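Local coordinates for INRS (PDB 5FMN), which senses nickel(II) as a DNA-binding transcriptional regulator of the CsoR family, probably repressing its target genes until the metal binds, at the interface of chains A and B and the interface of chains A and C. Numbering follows the deposited sequence. Chains: chain A/B/C, INRS.

Contact 1: the interface of chains A and B. Residues chain A 75-76, 79, 103, 107; chain B 75, 79, 103, 107.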
ATOM      1  N   LEU A  75      15.156  -3.134   6.507  1.00 38.99           N
ATOM      2  CA  LEU A  75      14.733  -4.524   6.513  1.00 42.44           C
ATOM      3  C   LEU A  75      15.754  -5.468   5.855  1.00 45.10           C
ATOM      4  O   LEU A  75      15.990  -6.544   6.359  1.00 49.31           O
ATOM      5  CB  LEU A  75      13.380  -4.659   5.826  1.00 49.39           C
ATOM      6  CG  LEU A  75      12.780  -6.065   5.723  1.00 55.80           C
ATOM      7  CD1 LEU A  75      12.316  -6.593   7.075  1.00 58.27           C
ATOM      8  CD2 LEU A  75      11.635  -6.085   4.715  1.00 58.60           C
ATOM      9  N   ASP A  76      16.323  -5.085   4.720  1.00 46.17           N
ATOM     10  CA  ASP A  76      17.350  -5.879   4.071  1.00 47.85           C
ATOM     11  C   ASP A  76      18.534  -6.147   5.005  1.00 52.78           C
ATOM     12  O   ASP A  76      18.972  -7.274   5.109  1.00 53.37           O
ATOM     13  CB  ASP A  76      17.831  -5.204   2.768  1.00 47.87           C
ATOM     14  CG  ASP A  76      16.834  -5.369   1.607  1.00 57.34           C
ATOM     15  OD1 ASP A  76      15.869  -6.164   1.739  1.00 57.71           O
ATOM     16  OD2 ASP A  76      17.015  -4.706   0.561  1.00 62.51           O
ATOM     17  N   MET A  79      17.451  -8.643   7.789  0.50 50.92           N
ATOM     18  CA  MET A  79      17.380  -9.951   7.198  0.50 49.77           C
ATOM     19  C   MET A  79      18.755 -10.546   6.934  0.50 54.66           C
ATOM     20  O   MET A  79      18.984 -11.721   7.230  0.50 60.41           O
ATOM     21  CB  MET A  79      16.528  -9.854   5.947  0.50 47.71           C
ATOM     22  CG  MET A  79      15.071 -10.035   6.351  0.50 43.44           C
ATOM     23  SD  MET A  79      13.692  -9.383   5.405  0.50 46.93           S
ATOM     24  CE  MET A  79      12.426 -10.580   5.807  0.50 38.31           C
ATOM     25  N   LEU A 103       8.799  -8.782   9.102  1.00 55.01           N
ATOM     26  CA  LEU A 103       7.864  -8.655   7.995  1.00 56.61           C
ATOM     27  C   LEU A 103       6.431  -8.349   8.438  1.00 65.36           C
ATOM     28  O   LEU A 103       5.699  -7.711   7.693  1.00 65.10           O
ATOM     29  CB  LEU A 103       7.827  -9.950   7.176  1.00 51.09           C
ATOM     30  CG  LEU A 103       8.957 -10.196   6.173  1.00 53.05           C
ATOM     31  CD1 LEU A 103       8.747 -11.537   5.484  1.00 54.15           C
ATOM     32  CD2 LEU A 103       9.004  -9.079   5.151  1.00 54.24           C
ATOM     33  N   LEU A 107       4.784  -4.735   6.922  1.00 90.78           N
ATOM     34  CA  LEU A 107       3.525  -4.633   6.190  1.00102.87           C
ATOM     35  C   LEU A 107       2.355  -4.367   7.172  1.00114.53           C
ATOM     36  O   LEU A 107       1.968  -3.215   7.414  1.00112.26           O
ATOM     37  CB  LEU A 107       3.306  -5.903   5.352  1.00 99.94           C
ATOM     38  CG  LEU A 107       4.563  -6.607   4.799  1.00 93.88           C
ATOM     39  CD1 LEU A 107       4.313  -8.107   4.707  1.00 95.17           C
ATOM     40  CD2 LEU A 107       5.023  -6.047   3.457  1.00 80.57           C
ATOM     41  OXT LEU A 107       1.784  -5.262   7.804  1.00108.83           O
TER
ATOM     42  N   LEU B  75       5.637 -16.660   0.558  1.00 39.22           N
ATOM     43  CA  LEU B  75       6.855 -16.016   0.963  1.00 41.48           C
ATOM     44  C   LEU B  75       7.511 -16.614   2.211  1.00 39.62           C
ATOM     45  O   LEU B  75       8.732 -16.761   2.256  1.00 38.74           O
ATOM     46  CB  LEU B  75       6.600 -14.527   1.169  1.00 44.41           C
ATOM     47  CG  LEU B  75       7.809 -13.675   1.548  1.00 49.33           C
ATOM     48  CD1 LEU B  75       8.756 -13.576   0.360  1.00 52.23           C
ATOM     49  CD2 LEU B  75       7.366 -12.294   2.012  1.00 55.08           C
ATOM     50  N   MET B  79      11.271 -18.122   2.300  1.00 37.84           N
ATOM     51  CA  MET B  79      12.217 -17.618   3.311  1.00 43.46           C
ATOM     52  C   MET B  79      12.811 -18.754   4.104  1.00 46.34           C
ATOM     53  O   MET B  79      14.023 -18.773   4.350  1.00 43.70           O
ATOM     54  CB  MET B  79      11.541 -16.672   4.317  1.00 43.76           C
ATOM     55  CG  MET B  79      11.825 -15.182   4.162  1.00 56.86           C
ATOM     56  SD  MET B  79      11.323 -14.174   5.591  1.00 54.52           S
ATOM     57  CE  MET B  79       9.669 -14.824   5.935  1.00 61.45           C
ATOM     58  N   LEU B 103      11.073 -10.866  -2.202  1.00 42.76           N
ATOM     59  CA  LEU B 103      10.549  -9.621  -1.604  1.00 45.36           C
ATOM     60  C   LEU B 103      10.309  -8.509  -2.600  1.00 43.70           C
ATOM     61  O   LEU B 103       9.406  -7.708  -2.434  1.00 51.63           O
ATOM     62  CB  LEU B 103      11.518  -9.064  -0.553  1.00 46.63           C
ATOM     63  CG  LEU B 103      11.534  -9.700   0.814  1.00 47.08           C
ATOM     64  CD1 LEU B 103      12.606  -9.064   1.673  1.00 52.39           C
ATOM     65  CD2 LEU B 103      10.168  -9.524   1.455  1.00 56.52           C
ATOM     66  N   LEU B 107       6.480  -6.968  -2.748  1.00 75.68           N
ATOM     67  CA  LEU B 107       6.177  -5.635  -2.213  1.00 87.64           C
ATOM     68  C   LEU B 107       5.541  -4.711  -3.243  1.00 89.89           C
ATOM     69  O   LEU B 107       4.540  -4.059  -2.946  1.00 94.06           O
ATOM     70  CB  LEU B 107       7.434  -5.003  -1.609  1.00 93.47           C
ATOM     71  CG  LEU B 107       7.937  -5.767  -0.373  1.00 97.10           C
ATOM     72  CD1 LEU B 107       9.392  -5.450  -0.096  1.00 92.32           C
ATOM     73  CD2 LEU B 107       7.079  -5.482   0.855  1.00104.40           C
ATOM     74  OXT LEU B 107       5.980  -4.606  -4.389  1.00 98.26           O
TER
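A:Leu103 on helix 92-106 and B:Met79 on helix 53-89 of the other chain point at each other tip to tip, the leucine CD1 3.4 Å from the methionine CE and also close to its sulfur. The flat carboxylate of A:Asp76 only flanks the patch, its OD1 4.4 Å from B:Leu103 CD1; the other residues described here are aliphatic and thioether side chains. B:Leu75 lies beside the methyl that meets the methionine, its CD2 3.8 Å from A:Leu103 CD1. In the twin pairing A:Met79 SD stands 3.9 Å from B:Leu103 CD1. The two methionines differ: A:Met79 runs extended beyond CG, whereas B:Met79 bends at chi3 (-46°), and they cross at about a right angle with A:Met79 CE 3.8 Å from B:Met79 SD. Near the symmetry axis A:Leu103 CD2 meets B:Leu103 CD2 at 3.9 Å. Farther along, A:Leu107 and B:Leu107 cross steeply through CD2, but B:Leu107 is poorly ordered and its position doubtful. This greasy seam packs helix 92-106 on the neighbour's helix 53-89, brings the two 92-106 helices together at A:Leu103 and B:Leu103, and helps join the dimers into the tetramer typical of the family.

Contact 2: the interface of chains A and C. Residues chain A 33, 67, 71, 74; chain C 43, 60, 63-64.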
ATOM      1  N   LEU A  33      18.158   9.869   4.677  1.00 32.98           N
ATOM      2  CA  LEU A  33      17.254  10.480   5.618  1.00 32.97           C
ATOM      3  C   LEU A  33      17.371  12.006   5.682  1.00 32.58           C
ATOM      4  O   LEU A  33      16.375  12.679   5.754  1.00 34.55           O
ATOM      5  CB  LEU A  33      17.482   9.903   6.999  1.00 38.57           C
ATOM      6  CG  LEU A  33      17.011   8.468   7.203  1.00 37.86           C
ATOM      7  CD1 LEU A  33      17.668   7.845   8.427  1.00 39.22           C
ATOM      8  CD2 LEU A  33      15.500   8.455   7.334  1.00 38.34           C
ATOM      9  N   LEU A  67      10.727   7.265   1.545  1.00 34.49           N
ATOM     10  CA  LEU A  67      10.581   6.667   2.863  0.50 35.44           C
ATOM     11  C   LEU A  67      10.444   5.142   2.783  1.00 36.78           C
ATOM     12  O   LEU A  67      11.070   4.421   3.534  1.00 36.55           O
ATOM     13  CB  LEU A  67       9.347   7.244   3.520  0.50 38.51           C
ATOM     14  CG  LEU A  67       9.167   6.924   4.985  0.50 38.11           C
ATOM     15  CD1 LEU A  67      10.306   7.546   5.765  0.50 41.13           C
ATOM     16  CD2 LEU A  67       7.828   7.477   5.403  0.50 38.34           C
ATOM     17  N   ALA A  71      12.871   2.293   4.397  1.00 34.59           N
ATOM     18  CA  ALA A  71      12.331   1.168   5.176  1.00 37.42           C
ATOM     19  C   ALA A  71      12.817  -0.176   4.609  1.00 39.08           C
ATOM     20  O   ALA A  71      13.346  -1.023   5.336  1.00 41.71           O
ATOM     21  CB  ALA A  71      10.826   1.214   5.198  1.00 35.34           C
ATOM     22  N   ILE A  74      16.480  -0.912   5.467  1.00 40.10           N
ATOM     23  CA  ILE A  74      16.675  -1.272   6.861  1.00 43.85           C
ATOM     24  C   ILE A  74      16.283  -2.735   7.088  1.00 43.51           C
ATOM     25  O   ILE A  74      16.963  -3.463   7.806  1.00 49.39           O
ATOM     26  CB  ILE A  74      15.860  -0.372   7.802  1.00 46.59           C
ATOM     27  CG1 ILE A  74      16.405   1.048   7.779  1.00 45.20           C
ATOM     28  CG2 ILE A  74      15.891  -0.923   9.232  1.00 48.55           C
ATOM     29  CD1 ILE A  74      15.427   2.102   8.257  1.00 49.02           C
TER
ATOM     30  N   VAL C  43      14.521   9.855  13.503  1.00 49.22           N
ATOM     31  CA  VAL C  43      14.945   8.587  12.896  1.00 48.47           C
ATOM     32  C   VAL C  43      16.444   8.593  12.573  1.00 49.03           C
ATOM     33  O   VAL C  43      17.106   7.557  12.692  1.00 50.25           O
ATOM     34  CB  VAL C  43      14.140   8.283  11.615  1.00 53.77           C
ATOM     35  CG1 VAL C  43      14.633   7.015  10.915  1.00 46.72           C
ATOM     36  CG2 VAL C  43      12.660   8.141  11.935  1.00 56.07           C
ATOM     37  N   VAL C  60       9.936   4.940  11.516  1.00 44.93           N
ATOM     38  CA  VAL C  60       9.676   5.140  10.086  1.00 44.93           C
ATOM     39  C   VAL C  60       8.199   4.962   9.711  1.00 46.20           C
ATOM     40  O   VAL C  60       7.664   5.746   8.924  1.00 41.45           O
ATOM     41  CB  VAL C  60      10.522   4.159   9.233  1.00 47.63           C
ATOM     42  CG1 VAL C  60      10.151   4.244   7.764  1.00 50.55           C
ATOM     43  CG2 VAL C  60      12.021   4.402   9.415  1.00 51.76           C
ATOM     44  N   VAL C  63       6.238   8.027  10.925  1.00 56.11           N
ATOM     45  CA  VAL C  63       6.471   9.111   9.988  1.00 52.70           C
ATOM     46  C   VAL C  63       5.609   8.936   8.714  1.00 44.28           C
ATOM     47  O   VAL C  63       4.975   9.867   8.236  1.00 40.75           O
ATOM     48  CB  VAL C  63       7.948   9.139   9.545  1.00 56.28           C
ATOM     49  CG1 VAL C  63       8.132  10.139   8.420  1.00 52.01           C
ATOM     50  CG2 VAL C  63       8.860   9.463  10.707  1.00 59.84           C
ATOM     51  N   ARG C  64       5.610   7.739   8.158  1.00 37.22           N
ATOM     52  CA  ARG C  64       4.782   7.459   7.015  1.00 42.90           C
ATOM     53  C   ARG C  64       3.287   7.671   7.340  1.00 42.98           C
ATOM     54  O   ARG C  64       2.548   8.271   6.560  1.00 40.30           O
ATOM     55  CB  ARG C  64       5.038   6.036   6.488  1.00 53.65           C
ATOM     56  CG  ARG C  64       3.975   5.602   5.509  1.00 60.40           C
ATOM     57  CD  ARG C  64       4.344   4.745   4.320  1.00 70.95           C
ATOM     58  NE  ARG C  64       3.090   4.644   3.569  1.00 78.43           N
ATOM     59  CZ  ARG C  64       2.959   4.109   2.367  1.00 71.65           C
ATOM     60  NH1 ARG C  64       4.010   3.639   1.704  1.00 68.69           N
ATOM     61  NH2 ARG C  64       1.757   4.079   1.812  1.00 85.48           N
TER
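A:Leu67 sits at the apolar centre, where its forked end reaches from helix 53-89 into the same helix of chain C. Its two methyls divide the work. CD1 lies 3.9 Å from C:Val60 CG1, the leucine and valine sliding past each other in opposite directions. CD2 turns toward the next turn of the partner helix, where it packs 3.3 Å from C:Arg64 CB and 3.4 Å from C:Arg64 CA; this close approach brings the leucine methyl down onto the backbone of the opposing helix. C:Val63 CG1 touches the same CD2 at 4.0 Å. C:Val60 holds CG1 opposite its backbone N (chi1 174°), which directs that methyl at A:Leu67 and also at A:Ala71, whose CB is 4.0 Å away. The small alanine probably lets the valine come near the helix. One turn farther, A:Ile74 CD1 stands more loosely beside C:Val60, 4.3 Å from CG2. To one flank the first helices take over: C:Val43 CG1 fits between the two methyls of A:Leu33, 4.0 Å from CD2, and the side chains cross at about a right angle. At the polar rim C:Arg64 contributes the foot of its side chain; a bend at chi2 and an extended end carry the guanidinium away from the leucine. The patch packs the long central helices of two chains together in the helical bundle that forms the family's basic dimer.

Contact 3: the interface of chains A and B. Residues chain A 93, 96, 100; chain B 21, 76, 79-80.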
ATOM      1  N   GLU A  93      15.233 -22.008  13.480  1.00 43.25           N
ATOM      2  CA  GLU A  93      13.828 -21.703  13.843  1.00 51.63           C
ATOM      3  C   GLU A  93      13.653 -20.298  14.436  1.00 45.96           C
ATOM      4  O   GLU A  93      12.730 -19.575  14.080  1.00 52.62           O
ATOM      5  CB  GLU A  93      13.239 -22.721  14.822  1.00 48.06           C
ATOM      6  CG  GLU A  93      11.706 -22.733  14.810  1.00 52.78           C
ATOM      7  CD  GLU A  93      11.118 -23.416  13.566  1.00 60.61           C
ATOM      8  OE1 GLU A  93      11.529 -24.557  13.299  1.00 58.06           O
ATOM      9  OE2 GLU A  93      10.261 -22.840  12.844  1.00 57.73           O
ATOM     10  N   LEU A  96      14.365 -17.550  11.750  1.00 39.70           N
ATOM     11  CA  LEU A  96      13.198 -17.498  10.881  1.00 41.26           C
ATOM     12  C   LEU A  96      12.046 -16.745  11.524  1.00 44.75           C
ATOM     13  O   LEU A  96      11.342 -15.963  10.869  1.00 49.40           O
ATOM     14  CB  LEU A  96      12.760 -18.927  10.519  1.00 43.15           C
ATOM     15  CG  LEU A  96      11.542 -18.993   9.599  1.00 51.31           C
ATOM     16  CD1 LEU A  96      11.826 -18.261   8.288  1.00 54.48           C
ATOM     17  CD2 LEU A  96      11.132 -20.444   9.353  1.00 57.87           C
ATOM     18  N   LYS A 100      10.132 -13.278  10.254  1.00 43.41           N
ATOM     19  CA  LYS A 100       8.670 -13.178  10.061  1.00 49.36           C
ATOM     20  C   LYS A 100       8.010 -12.062  10.890  1.00 55.75           C
ATOM     21  O   LYS A 100       7.070 -11.397  10.425  1.00 64.31           O
ATOM     22  CB  LYS A 100       8.012 -14.509  10.406  1.00 44.24           C
ATOM     23  CG  LYS A 100       8.264 -15.614   9.409  1.00 45.96           C
ATOM     24  CD  LYS A 100       8.044 -16.927  10.144  1.00 53.02           C
ATOM     25  CE  LYS A 100       7.520 -18.053   9.275  1.00 53.33           C
ATOM     26  NZ  LYS A 100       6.824 -19.060  10.121  1.00 52.28           N
TER
ATOM     27  N   HIS B  21       7.583 -23.579  12.594  1.00 77.49           N
ATOM     28  CA  HIS B  21       7.159 -23.370  11.202  1.00 71.17           C
ATOM     29  C   HIS B  21       6.814 -24.694  10.539  1.00 68.65           C
ATOM     30  O   HIS B  21       7.575 -25.651  10.679  1.00 65.16           O
ATOM     31  CB  HIS B  21       8.241 -22.650  10.370  1.00 66.95           C
ATOM     32  CG  HIS B  21       7.910 -22.545   8.904  1.00 67.39           C
ATOM     33  ND1 HIS B  21       7.135 -21.528   8.379  1.00 61.03           N
ATOM     34  CD2 HIS B  21       8.233 -23.344   7.857  1.00 64.28           C
ATOM     35  CE1 HIS B  21       6.987 -21.711   7.079  1.00 59.48           C
ATOM     36  NE2 HIS B  21       7.642 -22.809   6.736  1.00 63.87           N
ATOM     37  N   ASP B  76       6.727 -16.886   3.243  1.00 40.29           N
ATOM     38  CA  ASP B  76       7.257 -17.538   4.452  1.00 40.98           C
ATOM     39  C   ASP B  76       7.948 -18.857   4.142  1.00 39.92           C
ATOM     40  O   ASP B  76       9.059 -19.082   4.617  1.00 40.28           O
ATOM     41  CB  ASP B  76       6.142 -17.775   5.457  1.00 43.99           C
ATOM     42  CG  ASP B  76       5.747 -16.507   6.196  1.00 48.84           C
ATOM     43  OD1 ASP B  76       6.509 -15.500   6.065  1.00 37.82           O
ATOM     44  OD2 ASP B  76       4.694 -16.549   6.915  1.00 46.21           O
ATOM     45  N   MET B  79      11.271 -18.122   2.300  1.00 37.84           N
ATOM     46  CA  MET B  79      12.217 -17.618   3.311  1.00 43.46           C
ATOM     47  C   MET B  79      12.811 -18.754   4.104  1.00 46.34           C
ATOM     48  O   MET B  79      14.023 -18.773   4.350  1.00 43.70           O
ATOM     49  CB  MET B  79      11.541 -16.672   4.317  1.00 43.76           C
ATOM     50  CG  MET B  79      11.825 -15.182   4.162  1.00 56.86           C
ATOM     51  SD  MET B  79      11.323 -14.174   5.591  1.00 54.52           S
ATOM     52  CE  MET B  79       9.669 -14.824   5.935  1.00 61.45           C
ATOM     53  N   ASN B  80      11.925 -19.648   4.565  1.00 43.18           N
ATOM     54  CA  ASN B  80      12.332 -20.858   5.253  1.00 41.67           C
ATOM     55  C   ASN B  80      13.336 -21.705   4.464  1.00 42.20           C
ATOM     56  O   ASN B  80      14.371 -22.081   5.015  1.00 43.07           O
ATOM     57  CB  ASN B  80      11.126 -21.702   5.661  1.00 44.28           C
ATOM     58  CG  ASN B  80      11.528 -22.952   6.433  1.00 46.08           C
ATOM     59  OD1 ASN B  80      12.496 -22.951   7.190  1.00 46.70           O
ATOM     60  ND2 ASN B  80      10.827 -24.040   6.188  1.00 53.33           N
TER
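In this CsoR-family regulator, B:His21, from the N-terminal tail of one chain, is gripped at two points by helix 92-106 of another. The hydrogen bonds come first. The backbone N of B:His21 donates to A:Glu93 OE2 at 2.8 Å, nearly straight at the hydrogen (160°), although it meets the carboxylate oxygen from above the carboxylate plane. The side-chain amine NZ of A:Lys100 donates to ND1 of the B:His21 imidazole at 3.0 Å, tilted 15° from the ring plane. Longer-range charge involves B:Asp76: its OD2 lies 4.6 Å from A:Lys100 NZ, too far for contact but likely to steady the lysine's charge. Apolar packing lies between. A:Leu96 carries CG opposite its backbone N (chi1 -180°), which directs CD2 toward chain B, 3.8 Å from B:His21 CB and 3.9 Å from B:Asn80 CG. The methylenes of A:Lys100 pack as well: CG lies 3.8 Å from B:Met79 CE, while CE passes 3.9 Å from the carboxylate carbon CG of B:Asp76. A methionine in place of A:Lys100 would probably leave B:His21 ND1 without its donor, free the ring to turn, and deprive B:Asp76 of the neighbouring positive charge.

Contact 4: the interface of chains A and C. Residues chain A 47-48, 56; chain C 26, 29-30, 33, 74.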
ATOM      1  N   VAL A  47       3.483  24.677   0.022  1.00 38.87           N
ATOM      2  CA  VAL A  47       2.203  24.946   0.624  1.00 49.40           C
ATOM      3  C   VAL A  47       2.089  26.449   0.956  1.00 50.81           C
ATOM      4  O   VAL A  47       1.055  27.057   0.672  1.00 48.26           O
ATOM      5  CB  VAL A  47       2.013  24.078   1.892  1.00 50.62           C
ATOM      6  CG1 VAL A  47       0.820  24.549   2.712  1.00 56.81           C
ATOM      7  CG2 VAL A  47       1.840  22.624   1.504  1.00 52.91           C
ATOM      8  N   GLN A  48       3.153  27.027   1.528  1.00 47.40           N
ATOM      9  CA  GLN A  48       3.201  28.457   1.855  1.00 56.48           C
ATOM     10  C   GLN A  48       3.012  29.324   0.610  1.00 57.30           C
ATOM     11  O   GLN A  48       2.362  30.363   0.677  1.00 58.20           O
ATOM     12  CB  GLN A  48       4.513  28.818   2.557  1.00 56.19           C
ATOM     13  CG  GLN A  48       4.602  28.251   3.966  1.00 60.47           C
ATOM     14  CD  GLN A  48       5.989  28.337   4.596  1.00 64.17           C
ATOM     15  OE1 GLN A  48       7.012  28.213   3.921  1.00 47.11           O
ATOM     16  NE2 GLN A  48       6.021  28.535   5.920  1.00 74.67           N
ATOM     17  N   VAL A  56       1.639  19.558  -5.219  1.00 36.69           N
ATOM     18  CA  VAL A  56       1.994  19.270  -3.830  1.00 37.97           C
ATOM     19  C   VAL A  56       1.928  17.778  -3.577  1.00 36.08           C
ATOM     20  O   VAL A  56       2.894  17.199  -3.078  1.00 33.00           O
ATOM     21  CB  VAL A  56       1.095  20.042  -2.834  1.00 43.61           C
ATOM     22  CG1 VAL A  56       1.391  19.630  -1.404  1.00 44.07           C
ATOM     23  CG2 VAL A  56       1.328  21.554  -2.968  1.00 41.97           C
TER
ATOM     24  N   LEU C  26      -3.581  27.055   6.345  1.00 64.56           N
ATOM     25  CA  LEU C  26      -2.234  26.916   5.785  1.00 65.02           C
ATOM     26  C   LEU C  26      -1.210  26.686   6.901  1.00 59.96           C
ATOM     27  O   LEU C  26      -0.478  25.707   6.893  1.00 63.92           O
ATOM     28  CB  LEU C  26      -1.875  28.162   4.964  1.00 69.98           C
ATOM     29  CG  LEU C  26      -0.539  28.197   4.215  1.00 80.31           C
ATOM     30  CD1 LEU C  26      -0.740  28.658   2.780  1.00 85.17           C
ATOM     31  CD2 LEU C  26       0.474  29.082   4.941  1.00 76.57           C
ATOM     32  N   LEU C  29      -1.276  23.231   8.400  1.00 43.56           N
ATOM     33  CA  LEU C  29      -0.544  22.269   7.561  1.00 47.34           C
ATOM     34  C   LEU C  29       0.982  22.410   7.693  1.00 43.98           C
ATOM     35  O   LEU C  29       1.698  21.401   7.677  1.00 39.76           O
ATOM     36  CB  LEU C  29      -0.909  22.439   6.088  1.00 44.61           C
ATOM     37  CG  LEU C  29      -2.184  21.905   5.453  1.00 49.70           C
ATOM     38  CD1 LEU C  29      -2.366  22.663   4.139  1.00 49.23           C
ATOM     39  CD2 LEU C  29      -2.203  20.411   5.227  1.00 53.06           C
ATOM     40  N   VAL C  30       1.471  23.649   7.686  1.00 36.47           N
ATOM     41  CA  VAL C  30       2.889  23.909   7.816  1.00 37.08           C
ATOM     42  C   VAL C  30       3.385  23.294   9.142  1.00 43.63           C
ATOM     43  O   VAL C  30       4.416  22.640   9.207  1.00 44.77           O
ATOM     44  CB  VAL C  30       3.165  25.408   7.772  1.00 39.06           C
ATOM     45  CG1 VAL C  30       4.552  25.729   8.332  1.00 46.58           C
ATOM     46  CG2 VAL C  30       3.012  25.948   6.354  1.00 39.59           C
ATOM     47  N   LEU C  33       3.661  19.524   8.949  1.00 36.65           N
ATOM     48  CA  LEU C  33       4.860  19.230   8.173  1.00 41.74           C
ATOM     49  C   LEU C  33       6.159  19.458   8.946  1.00 43.85           C
ATOM     50  O   LEU C  33       7.139  18.758   8.716  1.00 47.42           O
ATOM     51  CB  LEU C  33       4.854  20.047   6.872  1.00 43.26           C
ATOM     52  CG  LEU C  33       3.798  19.600   5.850  1.00 42.85           C
ATOM     53  CD1 LEU C  33       3.550  20.682   4.816  1.00 37.02           C
ATOM     54  CD2 LEU C  33       4.257  18.317   5.172  1.00 44.82           C
ATOM     55  N   ILE C  74      -5.062  17.373   2.793  1.00 41.60           N
ATOM     56  CA  ILE C  74      -4.941  18.228   1.608  1.00 40.13           C
ATOM     57  C   ILE C  74      -5.950  17.816   0.547  1.00 40.96           C
ATOM     58  O   ILE C  74      -6.579  18.661  -0.108  1.00 36.34           O
ATOM     59  CB  ILE C  74      -3.518  18.141   0.990  1.00 42.93           C
ATOM     60  CG1 ILE C  74      -2.494  18.780   1.934  1.00 48.24           C
ATOM     61  CG2 ILE C  74      -3.480  18.840  -0.366  1.00 38.91           C
ATOM     62  CD1 ILE C  74      -1.065  18.360   1.676  1.00 55.18           C
TER
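C:Leu26, at the start of helix 26-48, leans over A:Val47 near the end of helix 23-48, the two side chains sliding past each other in opposite directions. Its CB stands back from the partner. CG, placed opposite the backbone N (chi1 -176°), lies 4.0 Å from A:Val47 O and 4.2 Å from A:Val47 CG1. At the tip the branches part: CD1 lies beside the carbonyl oxygen O of A:Val47, about 3.2 Å away, a short contact not to be read as strain, while CD2 lies 4.2 Å from A:Gln48 CA. An alanine at C:Leu26 would lack both branches and would probably leave the A:Val47 carbonyl uncovered and a gap beside A:Gln48. The next turn of the same helix continues the seam. C:Leu29 crosses A:Val47 at about a right angle, its CD1 4.0 Å from CG1, and C:Leu33 lies farther along by CG2 of that valine. On the 53-89 helices, A:Val56 and C:Ile74 meet more loosely, CG1 to CD1 at 4.1 Å. This antiparallel side-by-side pairing of first helices closes one extremity of the dimer. On the other flank A:Gln48 crosses C:Val30 steeply, and its aliphatic CG rests 3.7 Å from the valine's CG2.

Between C-alpha centres, contacts 1 and 3 of the A–B interface lie about 11 Å apart; B:Met79 serves both, so the leucine seam and the hold on the N-terminal tail form a continuous surface along helix 92-106. Contacts 2 and 4 of the A–C interface have centres about 20 Å apart and share Leu33 and Ile74, from chain A in contact 2 and chain C in contact 4. The centres of contacts 1 and 2, about 16 Å apart, are bridged by helix 53-89 of chain A, which offers A:Ile74 to one partner and A:Leu75 to the other. A shift along this helix could therefore couple both interfaces.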